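Local coordinates for methylglyoxal reductase (NADPH-dependent) (Candida albicans SC5314, PDB 6KWS), which acts as a methylglyoxal reductase, using NADPH as reductant within a Rossmann-type dehydrogenase fold, at residues G38-L41 with L42-N46; A141-T144 with E145-N149; I217-S220 with I221-L224; D309-S312 with R313-G317; E319-N322 with L323-V327. The protein carries 1 engineered substitution. All coordinates share one frame; numbering follows the deposited sequence.

Followed from the N terminus, the five contacts come strictly in series: none nests in or crosses another, and each joins neighbouring pieces of chain. Contact 1 finishes helix 35-44 on the cofactor side of the fold. Contact 2 closes a beta turn just after strand 142-143, and contact 3 ends helix 216-222. Contact 4 builds helix 310-316, and contact 5 starts helix 323-337. The later elements meet across the fold. E145 of contact 2 reaches S312 of contact 4, R313 of contact 4 packs on Y320 of contact 5, and V327 of contact 5 touches I218 of contact 3. Contact 1 stands apart from the other four.

Contact 1 (G38-L41 with L42-N46); sequences GDHL and LKLFN
From G38 to L44 the chain is helical, with L42 N bonded to G38 O and L44 N to H40 O, the latter at 3.0 Å. The bond from F45 N to L41 O, made as the chain leaves the helix, is weak at 3.4 Å. N46 then turns to positive phi (63°), closing the helix with a Schellman motif in which N46 N bonds to K43 O at 2.8 Å. The side chains follow the i, i+4 spacing. L44 lies over one face of the H40 imidazole in a CH-pi contact, its CG 4.2 Å from the ring centroid and displaced toward the rim. With H40 CG anti to the backbone N (chi1 -178°), the ring is carried forward along the helix to meet this leucine, and NE2 goes on to bond E206. One residue further, L41 and F45 run side by side, L41 CD1 touching F45 CE2 at 4.1 Å. The F45 ring turns an edge to the carbonyl of L41, with CD2 3.5 Å from L41 O, and makes an edge-to-face contact with F203. On the sheet side, L42 covers L51 and Y53, while D39 OD1 bonds the hydroxyl of Y53. L41 lies beside T10, which binds NADPH, although no cofactor is bound to this chain in the model. The helix connects strands 27-32 and 51-55 in a beta-alpha-beta unit of the cofactor-binding Rossmann fold.

Contact 2 (A141-T144 with E145-N149); sequences AIIT and EKDWN
I142 meets D147 through its backbone, its carbonyl O lying 4.0 Å from D147 OD1. Two acceptors would gain nothing from this closeness alone, but K135 stands nearby: its NZ forms a salt bridge with D147 OD2 and a weak bond with I142 O. At I143 the approach is apolar, CG2 touching D147 CB at 4.0 Å with the two side chains crossing at about a right angle. The I143 backbone bonds to T306, in the small parallel sheet of strands 142-143 and 306-307, and to D308 just beyond it.

T144 carries most of the contact. Its backbone N donates to D147 OD1 at 3.1 Å, reaching that oxygen from above the carboxylate plane. Its carbonyl in turn accepts D147 N at 3.1 Å, closing a type I beta turn from T144 to D147 that reverses the chain as it leaves the short strand. The T144 side chain adds an ST turn inside the larger one: K146 N donates to OG1 at 3.3 Å. That oxygen sits between the backbone N and the carbonyl carbon (chi1 71°), which holds it over the turn, and it gives a weak bond of 3.3 Å to D147 OD1. One carboxylate oxygen is therefore held by the amide and, more weakly, by the hydroxyl of the same threonine. E145, bent at chi2, lays OE2 3.8 Å from T144 CB while OE1 bonds the hydroxyl of S312. The carbonyls of E145 and D147 both accept from NH1 of R260.

Contact 3 (I217-S220 with I221-L224); sequences IINS and ILKL
N219 and K223 meet one turn apart at the end of helix 216-222, the crossover helix of the beta-alpha-beta unit formed with strands 196-198 and 234-239. The lysine chain passes obliquely by the asparagine amide, K223 CE lying 3.9 Å from N219 ND2. L222 comes to the same amide at about a right angle, its CD1 4.2 Å from N219 OD1. Beneath these side chains the backbone bonds between the two segments are all weak and pass from four-residue to three-residue spacing: I221 N is shared by I217 O and I218 O, L222 N by I218 O and N219 O, and K223 N reaches S220 O at 3.3 Å. The ladder thus loosens where the chain leaves the helix, and L224 folds back so that its CG sits 3.5 Å from S220 O.

N219 ND2 and K223 NZ lie 4.0 Å apart, and in the next shell E216 probably draws the two nitrogens together: OE1 accepts from N219 ND2, and OE2 forms a salt bridge with K223 NZ. Q209 O is a second acceptor for the amide. Further out, I221 packs on V274 and I277 of helix 270-280, while I218 and L222 reach V331 of helix 323-337. S220 OG, turned back over its own backbone (chi1 78°), donates to I217 O at 2.9 Å, tilted 32° from the plane of that carbonyl.

Contact 4 (D309-S312 with R313-G317); sequences DTKS and RELLG
The D309 carboxylate and the R313 guanidinium meet with their planes 51° apart. D309 OD1 lies at the guanidinium edge and in its plane, 3.5 Å from R313 NH2, whereas OD2 comes in obliquely and forms the salt bridge to R313 NE at 2.6 Å. Two bends in the arginine, at chi2 and chi3, fold it back along the helix start. A chi1 of 62° turns the aspartate carboxylate to meet it. Y320 packs against NH1 of the same guanidinium.

The backbone repeats the pairing, R313 N bonding D309 O at 2.8 Å. Further along, T310 and E314 run side by side, as do K311 and L315, where NZ comes within 3.4 Å of L315 CD2. S312 packs on strand 260-269, as does L316, which also touches helix 240-252. At the far end G317 N bonds R313 O at 2.9 Å, with positive phi ending the helix. D309 occupies the N-cap position of helix 310-316 but spends its carboxylate on R313 instead of a capping bond, an i, i+4 acid-base pair spanning a helix's first turn.

Contact 5 (E319-N322 with L323-V327); sequences EYYN and LEQSV
A capping box starts helix 323-337, with N322 at the N-cap and Q325 three residues on. The N322 side chain accepts from Q325 N through OD1 at 2.9 Å, in a nearly straight bond (175° at the hydrogen). In return, Q325 OE1 accepts N322 N at 3.0 Å, using a lone pair in the plane of its amide. A chi1 of 64° curls the N322 amide over the helix start. Q325 extends straight beyond CG and brings its amide back along the incoming chain. The two side chains cross at about a right angle, their amide planes 40° apart. S326 N completes the first turn by bonding N322 O at 3.0 Å.

Q325 also passes across Y321, OE1 lying 3.8 Å from ring atom CD1, and that ring takes a cation-pi contact from R241. S326 OG bonds D239, while L323 packs on W237 and I276, so the new helix lies against strand 234-239 and helix 270-280. The box pairs the N-H of Q325, in the first turn where the usual carbonyl four residues back is not part of the helix, and that of N322, so each side-chain oxygen pays for the other residue's backbone donor.

Contact 1 (G38-L41 with L42-N46)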
# COMPACT_ATOMS: atom_id res chain seq x y z
N GLY A 38 -5.48 14.71 -12.77
CA GLY A 38 -4.88 15.79 -12.00
C GLY A 38 -5.87 16.88 -11.64
O GLY A 38 -5.94 17.30 -10.48
N ASP A 39 -6.65 17.35 -12.62
CA ASP A 39 -7.73 18.30 -12.32
C ASP A 39 -8.64 17.74 -11.24
O ASP A 39 -9.06 18.46 -10.32
CB ASP A 39 -8.54 18.62 -13.57
CG ASP A 39 -7.77 19.43 -14.60
OD1 ASP A 39 -6.73 20.05 -14.25
OD2 ASP A 39 -8.23 19.44 -15.77
N HIS A 40 -8.95 16.45 -11.33
CA HIS A 40 -9.81 15.81 -10.34
C HIS A 40 -9.20 15.92 -8.95
O HIS A 40 -9.87 16.31 -7.99
CB HIS A 40 -10.02 14.35 -10.71
CG HIS A 40 -10.93 13.64 -9.77
ND1 HIS A 40 -12.20 14.09 -9.49
CD2 HIS A 40 -10.74 12.54 -9.01
CE1 HIS A 40 -12.77 13.29 -8.61
NE2 HIS A 40 -11.91 12.33 -8.31
N LEU A 41 -7.92 15.59 -8.84
CA LEU A 41 -7.26 15.62 -7.55
C LEU A 41 -7.28 17.02 -6.97
O LEU A 41 -7.61 17.21 -5.79
CB LEU A 41 -5.83 15.12 -7.68
CG LEU A 41 -5.08 14.98 -6.37
CD1 LEU A 41 -5.63 13.78 -5.60
CD2 LEU A 41 -3.59 14.82 -6.66
N LEU A 42 -6.97 18.04 -7.78
CA LEU A 42 -6.95 19.38 -7.21
C LEU A 42 -8.35 19.82 -6.78
O LEU A 42 -8.48 20.58 -5.82
CB LEU A 42 -6.33 20.39 -8.17
CG LEU A 42 -4.94 20.13 -8.77
CD1 LEU A 42 -4.34 21.43 -9.24
CD2 LEU A 42 -3.96 19.40 -7.85
N LYS A 43 -9.40 19.31 -7.43
CA LYS A 43 -10.75 19.72 -7.05
C LYS A 43 -11.20 19.06 -5.74
O LYS A 43 -11.85 19.71 -4.91
CB LYS A 43 -11.73 19.40 -8.17
CG LYS A 43 -11.60 20.27 -9.39
CD LYS A 43 -12.88 20.22 -10.17
CE LYS A 43 -12.63 19.80 -11.60
NZ LYS A 43 -13.69 20.37 -12.47
N LEU A 44 -10.91 17.77 -5.56
CA LEU A 44 -11.21 17.12 -4.28
C LEU A 44 -10.69 17.94 -3.11
O LEU A 44 -11.39 18.10 -2.10
CB LEU A 44 -10.60 15.72 -4.25
CG LEU A 44 -11.32 14.70 -5.14
CD1 LEU A 44 -10.59 13.36 -5.22
CD2 LEU A 44 -12.76 14.52 -4.67
N PHE A 45 -9.48 18.49 -3.23
CA PHE A 45 -8.90 19.27 -2.15
C PHE A 45 -9.21 20.76 -2.28
O PHE A 45 -8.70 21.56 -1.49
CB PHE A 45 -7.38 19.05 -2.10
CG PHE A 45 -6.99 17.70 -1.57
CD1 PHE A 45 -6.94 17.46 -0.20
CD2 PHE A 45 -6.68 16.66 -2.43
CE1 PHE A 45 -6.58 16.21 0.28
CE2 PHE A 45 -6.34 15.41 -1.96
CZ PHE A 45 -6.28 15.18 -0.60
N ASN A 46 -10.03 21.14 -3.25
CA ASN A 46 -10.45 22.52 -3.45
C ASN A 46 -9.27 23.43 -3.77
O ASN A 46 -9.18 24.55 -3.27
CB ASN A 46 -11.22 23.05 -2.24
CG ASN A 46 -12.60 22.42 -2.13
OD1 ASN A 46 -13.37 22.42 -3.09
ND2 ASN A 46 -12.90 21.86 -0.96

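Contact 2 (A141-T144 with E145-N149)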
# COMPACT_ATOMS: atom_id res chain seq x y z
N ALA A 141 6.23 -19.93 13.45
CA ALA A 141 7.16 -18.98 12.87
C ALA A 141 6.96 -17.56 13.41
O ALA A 141 5.84 -17.14 13.75
CB ALA A 141 7.01 -18.99 11.35
N ILE A 142 8.07 -16.82 13.51
CA ILE A 142 8.07 -15.37 13.72
C ILE A 142 8.58 -14.68 12.46
O ILE A 142 9.59 -15.11 11.88
CB ILE A 142 8.95 -14.97 14.91
CG1 ILE A 142 8.43 -15.57 16.20
CG2 ILE A 142 8.97 -13.47 15.02
CD1 ILE A 142 9.27 -15.19 17.40
N ILE A 143 7.89 -13.62 12.03
CA ILE A 143 8.27 -12.89 10.82
C ILE A 143 8.51 -11.42 11.15
O ILE A 143 7.64 -10.76 11.73
CB ILE A 143 7.20 -13.01 9.73
CG1 ILE A 143 6.99 -14.48 9.36
CG2 ILE A 143 7.63 -12.20 8.53
CD1 ILE A 143 6.02 -14.68 8.20
N THR A 144 9.68 -10.91 10.73
CA THR A 144 10.17 -9.57 11.04
C THR A 144 10.61 -8.86 9.76
O THR A 144 10.59 -9.43 8.66
CB THR A 144 11.36 -9.61 12.01
OG1 THR A 144 12.51 -10.13 11.32
CG2 THR A 144 11.04 -10.48 13.24
N GLU A 145 11.06 -7.62 9.91
CA GLU A 145 11.51 -6.82 8.78
C GLU A 145 12.72 -7.43 8.06
O GLU A 145 13.00 -7.07 6.91
CB GLU A 145 11.84 -5.41 9.26
CG GLU A 145 10.69 -4.67 9.94
CD GLU A 145 10.56 -4.95 11.45
OE1 GLU A 145 9.72 -4.27 12.11
OE2 GLU A 145 11.28 -5.83 11.97
N LYS A 146 13.45 -8.36 8.70
CA LYS A 146 14.60 -8.96 8.05
C LYS A 146 14.23 -10.11 7.13
O LYS A 146 15.02 -10.44 6.25
CB LYS A 146 15.60 -9.46 9.08
CG LYS A 146 15.71 -8.55 10.26
CD LYS A 146 17.12 -8.18 10.57
CE LYS A 146 17.15 -7.40 11.86
NZ LYS A 146 18.51 -6.99 12.27
N ASP A 147 13.06 -10.72 7.33
CA ASP A 147 12.63 -11.83 6.49
C ASP A 147 12.33 -11.36 5.06
O ASP A 147 11.77 -10.29 4.85
CB ASP A 147 11.40 -12.50 7.09
CG ASP A 147 11.74 -13.34 8.32
OD1 ASP A 147 11.78 -12.79 9.46
OD2 ASP A 147 11.99 -14.55 8.13
N TRP A 148 12.71 -12.18 4.09
CA TRP A 148 12.41 -11.93 2.69
C TRP A 148 11.58 -13.07 2.12
O TRP A 148 11.78 -14.23 2.49
CB TRP A 148 13.70 -11.77 1.86
CG TRP A 148 14.23 -10.40 1.89
CD1 TRP A 148 15.03 -9.84 2.85
CD2 TRP A 148 13.96 -9.37 0.93
NE1 TRP A 148 15.29 -8.52 2.53
CE2 TRP A 148 14.65 -8.21 1.36
CE3 TRP A 148 13.21 -9.32 -0.25
CZ2 TRP A 148 14.62 -7.01 0.64
CZ3 TRP A 148 13.18 -8.13 -0.96
CH2 TRP A 148 13.88 -6.99 -0.51
N ASN A 149 10.64 -12.73 1.24
CA ASN A 149 9.93 -13.77 0.50
C ASN A 149 10.95 -14.54 -0.32
O ASN A 149 11.60 -13.97 -1.22
CB ASN A 149 8.81 -13.17 -0.37
CG ASN A 149 7.95 -14.23 -1.07
OD1 ASN A 149 8.26 -15.43 -1.06
ND2 ASN A 149 6.87 -13.79 -1.71

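Contact 3 (I217-S220 with I221-L224)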
# COMPACT_ATOMS: atom_id res chain seq x y z
N ILE A 217 -12.10 -7.24 -0.35
CA ILE A 217 -12.35 -8.33 0.60
C ILE A 217 -13.55 -8.01 1.48
O ILE A 217 -14.48 -8.81 1.62
CB ILE A 217 -11.08 -8.59 1.44
CG1 ILE A 217 -9.91 -8.80 0.48
CG2 ILE A 217 -11.27 -9.77 2.36
CD1 ILE A 217 -8.63 -9.12 1.16
N ILE A 218 -13.56 -6.80 2.05
CA ILE A 218 -14.69 -6.35 2.87
C ILE A 218 -15.93 -6.17 2.01
O ILE A 218 -17.03 -6.63 2.36
CB ILE A 218 -14.30 -5.05 3.60
CG1 ILE A 218 -13.19 -5.36 4.60
CG2 ILE A 218 -15.51 -4.44 4.27
CD1 ILE A 218 -12.49 -4.17 5.17
N ASN A 219 -15.78 -5.50 0.87
CA ASN A 219 -16.89 -5.28 -0.05
C ASN A 219 -17.54 -6.59 -0.48
O ASN A 219 -18.77 -6.68 -0.58
CB ASN A 219 -16.41 -4.50 -1.27
CG ASN A 219 -17.52 -3.74 -1.95
OD1 ASN A 219 -18.49 -3.37 -1.31
ND2 ASN A 219 -17.39 -3.51 -3.25
N SER A 220 -16.73 -7.62 -0.74
CA SER A 220 -17.28 -8.87 -1.23
C SER A 220 -18.17 -9.54 -0.19
O SER A 220 -19.13 -10.24 -0.55
CB SER A 220 -16.15 -9.80 -1.67
OG SER A 220 -15.55 -10.41 -0.55
N ILE A 221 -17.89 -9.31 1.10
CA ILE A 221 -18.81 -9.75 2.16
C ILE A 221 -20.19 -9.12 1.97
O ILE A 221 -21.22 -9.79 2.12
CB ILE A 221 -18.26 -9.41 3.55
CG1 ILE A 221 -16.91 -10.08 3.82
CG2 ILE A 221 -19.28 -9.76 4.60
CD1 ILE A 221 -16.91 -11.55 3.63
N LEU A 222 -20.24 -7.82 1.65
CA LEU A 222 -21.53 -7.14 1.57
C LEU A 222 -22.41 -7.63 0.43
O LEU A 222 -23.60 -7.33 0.43
CB LEU A 222 -21.33 -5.62 1.42
CG LEU A 222 -20.61 -4.96 2.59
CD1 LEU A 222 -20.43 -3.48 2.37
CD2 LEU A 222 -21.38 -5.21 3.85
N LYS A 223 -21.87 -8.38 -0.52
CA LYS A 223 -22.67 -8.89 -1.62
C LYS A 223 -23.13 -10.33 -1.41
O LYS A 223 -23.67 -10.93 -2.34
CB LYS A 223 -21.91 -8.78 -2.93
CG LYS A 223 -21.47 -7.37 -3.26
CD LYS A 223 -20.72 -7.39 -4.56
CE LYS A 223 -19.76 -6.23 -4.66
NZ LYS A 223 -18.58 -6.66 -5.46
N LEU A 224 -22.93 -10.89 -0.23
CA LEU A 224 -23.40 -12.24 0.03
C LEU A 224 -24.84 -12.24 0.51
O LEU A 224 -25.28 -11.33 1.23
CB LEU A 224 -22.50 -12.91 1.07
CG LEU A 224 -21.04 -12.94 0.67
CD1 LEU A 224 -20.20 -13.63 1.73
CD2 LEU A 224 -20.88 -13.60 -0.71

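Contact 4 (D309-S312 with R313-G317)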
# COMPACT_ATOMS: atom_id res chain seq x y z
N ASP A 309 6.42 -6.92 14.38
CA ASP A 309 6.73 -5.59 13.87
C ASP A 309 7.14 -4.63 14.98
O ASP A 309 6.97 -3.41 14.83
CB ASP A 309 5.54 -5.03 13.07
CG ASP A 309 4.26 -4.86 13.90
OD1 ASP A 309 3.98 -5.69 14.80
OD2 ASP A 309 3.50 -3.90 13.63
N THR A 310 7.74 -5.14 16.06
CA THR A 310 8.15 -4.29 17.18
C THR A 310 9.00 -3.11 16.72
O THR A 310 8.68 -1.96 17.02
CB THR A 310 8.90 -5.13 18.23
OG1 THR A 310 8.23 -6.38 18.40
CG2 THR A 310 8.91 -4.43 19.56
N LYS A 311 10.06 -3.39 15.96
CA LYS A 311 10.97 -2.32 15.56
C LYS A 311 10.27 -1.31 14.66
O LYS A 311 10.47 -0.10 14.79
CB LYS A 311 12.19 -2.94 14.88
CG LYS A 311 13.05 -1.97 14.11
CD LYS A 311 12.78 -2.05 12.61
CE LYS A 311 13.93 -1.44 11.85
NZ LYS A 311 14.30 -0.08 12.40
N SER A 312 9.41 -1.79 13.75
CA SER A 312 8.62 -0.87 12.93
C SER A 312 7.70 -0.01 13.80
O SER A 312 7.59 1.20 13.60
CB SER A 312 7.82 -1.64 11.89
OG SER A 312 8.67 -2.24 10.93
N ARG A 313 7.04 -0.62 14.79
CA ARG A 313 6.18 0.16 15.68
C ARG A 313 6.96 1.16 16.52
O ARG A 313 6.45 2.25 16.82
CB ARG A 313 5.41 -0.78 16.59
CG ARG A 313 4.63 -1.78 15.81
CD ARG A 313 3.18 -1.66 15.94
NE ARG A 313 2.56 -2.97 15.84
CZ ARG A 313 1.26 -3.23 15.98
NH1 ARG A 313 0.44 -2.24 16.23
NH2 ARG A 313 0.82 -4.47 15.84
N GLU A 314 8.17 0.80 16.94
CA GLU A 314 9.01 1.78 17.62
C GLU A 314 9.41 2.90 16.67
O GLU A 314 9.46 4.07 17.07
CB GLU A 314 10.27 1.11 18.18
CG GLU A 314 10.03 0.01 19.22
CD GLU A 314 11.33 -0.52 19.82
OE1 GLU A 314 12.44 -0.13 19.35
OE2 GLU A 314 11.25 -1.35 20.76
N LEU A 315 9.69 2.56 15.42
CA LEU A 315 10.13 3.57 14.48
C LEU A 315 9.04 4.60 14.23
O LEU A 315 9.34 5.79 14.04
CB LEU A 315 10.56 2.88 13.19
CG LEU A 315 11.63 3.52 12.33
CD1 LEU A 315 12.72 4.17 13.17
CD2 LEU A 315 12.19 2.42 11.45
N LEU A 316 7.77 4.18 14.28
CA LEU A 316 6.65 5.04 13.92
C LEU A 316 6.05 5.74 15.13
O LEU A 316 5.67 6.91 15.05
CB LEU A 316 5.57 4.23 13.18
CG LEU A 316 6.19 3.49 12.01
CD1 LEU A 316 5.19 2.57 11.33
CD2 LEU A 316 6.83 4.47 11.00
N GLY A 317 5.96 5.04 16.25
CA GLY A 317 5.44 5.62 17.48
C GLY A 317 4.06 6.26 17.41
O GLY A 317 3.91 7.41 17.83

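Contact 5 (E319-N322 with L323-V327)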
# COMPACT_ATOMS: atom_id res chain seq x y z
N GLU A 319 -0.42 5.04 17.61
CA GLU A 319 -1.44 4.00 17.73
C GLU A 319 -2.14 3.76 16.40
O GLU A 319 -2.58 4.69 15.73
CB GLU A 319 -2.45 4.42 18.81
CG GLU A 319 -3.72 3.56 18.94
CD GLU A 319 -4.99 4.38 19.32
OE1 GLU A 319 -5.27 4.48 20.53
OE2 GLU A 319 -5.70 4.90 18.40
N TYR A 320 -2.23 2.49 16.00
CA TYR A 320 -2.97 2.11 14.80
C TYR A 320 -4.46 1.99 15.11
O TYR A 320 -4.85 1.65 16.23
CB TYR A 320 -2.51 0.76 14.26
CG TYR A 320 -1.07 0.63 13.82
CD1 TYR A 320 -0.23 1.73 13.69
CD2 TYR A 320 -0.56 -0.61 13.50
CE1 TYR A 320 1.08 1.58 13.27
CE2 TYR A 320 0.72 -0.77 13.09
CZ TYR A 320 1.54 0.31 12.98
OH TYR A 320 2.82 0.09 12.56
N TYR A 321 -5.28 2.23 14.09
CA TYR A 321 -6.67 1.77 14.14
C TYR A 321 -6.72 0.26 14.39
O TYR A 321 -5.78 -0.48 14.06
CB TYR A 321 -7.38 2.08 12.83
CG TYR A 321 -7.64 3.53 12.56
CD1 TYR A 321 -8.78 4.15 13.05
CD2 TYR A 321 -6.76 4.30 11.79
CE1 TYR A 321 -9.03 5.48 12.80
CE2 TYR A 321 -7.00 5.64 11.54
CZ TYR A 321 -8.15 6.22 12.04
OH TYR A 321 -8.45 7.55 11.81
N ASN A 322 -7.82 -0.22 14.96
CA ASN A 322 -8.00 -1.66 15.12
C ASN A 322 -8.98 -2.18 14.06
O ASN A 322 -9.54 -1.42 13.26
CB ASN A 322 -8.46 -2.00 16.53
CG ASN A 322 -9.84 -1.43 16.89
OD1 ASN A 322 -10.77 -1.40 16.07
ND2 ASN A 322 -9.98 -1.00 18.14
N LEU A 323 -9.19 -3.51 14.06
CA LEU A 323 -10.04 -4.12 13.04
C LEU A 323 -11.43 -3.49 13.01
O LEU A 323 -11.93 -3.12 11.94
CB LEU A 323 -10.17 -5.63 13.26
CG LEU A 323 -10.01 -6.57 12.06
CD1 LEU A 323 -10.97 -7.72 12.13
CD2 LEU A 323 -10.08 -5.89 10.70
N GLU A 324 -12.07 -3.35 14.18
CA GLU A 324 -13.45 -2.87 14.19
C GLU A 324 -13.54 -1.45 13.64
O GLU A 324 -14.42 -1.16 12.83
CB GLU A 324 -14.04 -2.95 15.61
CG GLU A 324 -15.46 -2.30 15.79
CD GLU A 324 -15.43 -0.77 16.03
OE1 GLU A 324 -16.24 -0.05 15.39
OE2 GLU A 324 -14.59 -0.30 16.84
N GLN A 325 -12.66 -0.54 14.07
CA GLN A 325 -12.70 0.80 13.51
C GLN A 325 -12.50 0.77 12.01
O GLN A 325 -13.27 1.35 11.24
CB GLN A 325 -11.64 1.69 14.16
CG GLN A 325 -11.59 1.54 15.64
CD GLN A 325 -10.54 2.40 16.28
OE1 GLN A 325 -9.34 2.12 16.19
NE2 GLN A 325 -10.98 3.46 16.96
N SER A 326 -11.46 0.05 11.57
CA SER A 326 -11.11 0.03 10.16
C SER A 326 -12.24 -0.56 9.33
O SER A 326 -12.64 0.01 8.31
CB SER A 326 -9.81 -0.75 9.97
OG SER A 326 -9.27 -0.54 8.68
N VAL A 327 -12.78 -1.70 9.77
CA VAL A 327 -13.88 -2.32 9.03
C VAL A 327 -15.09 -1.41 9.02
O VAL A 327 -15.72 -1.21 7.97
CB VAL A 327 -14.21 -3.70 9.62
CG1 VAL A 327 -15.50 -4.23 9.02
CG2 VAL A 327 -13.08 -4.64 9.35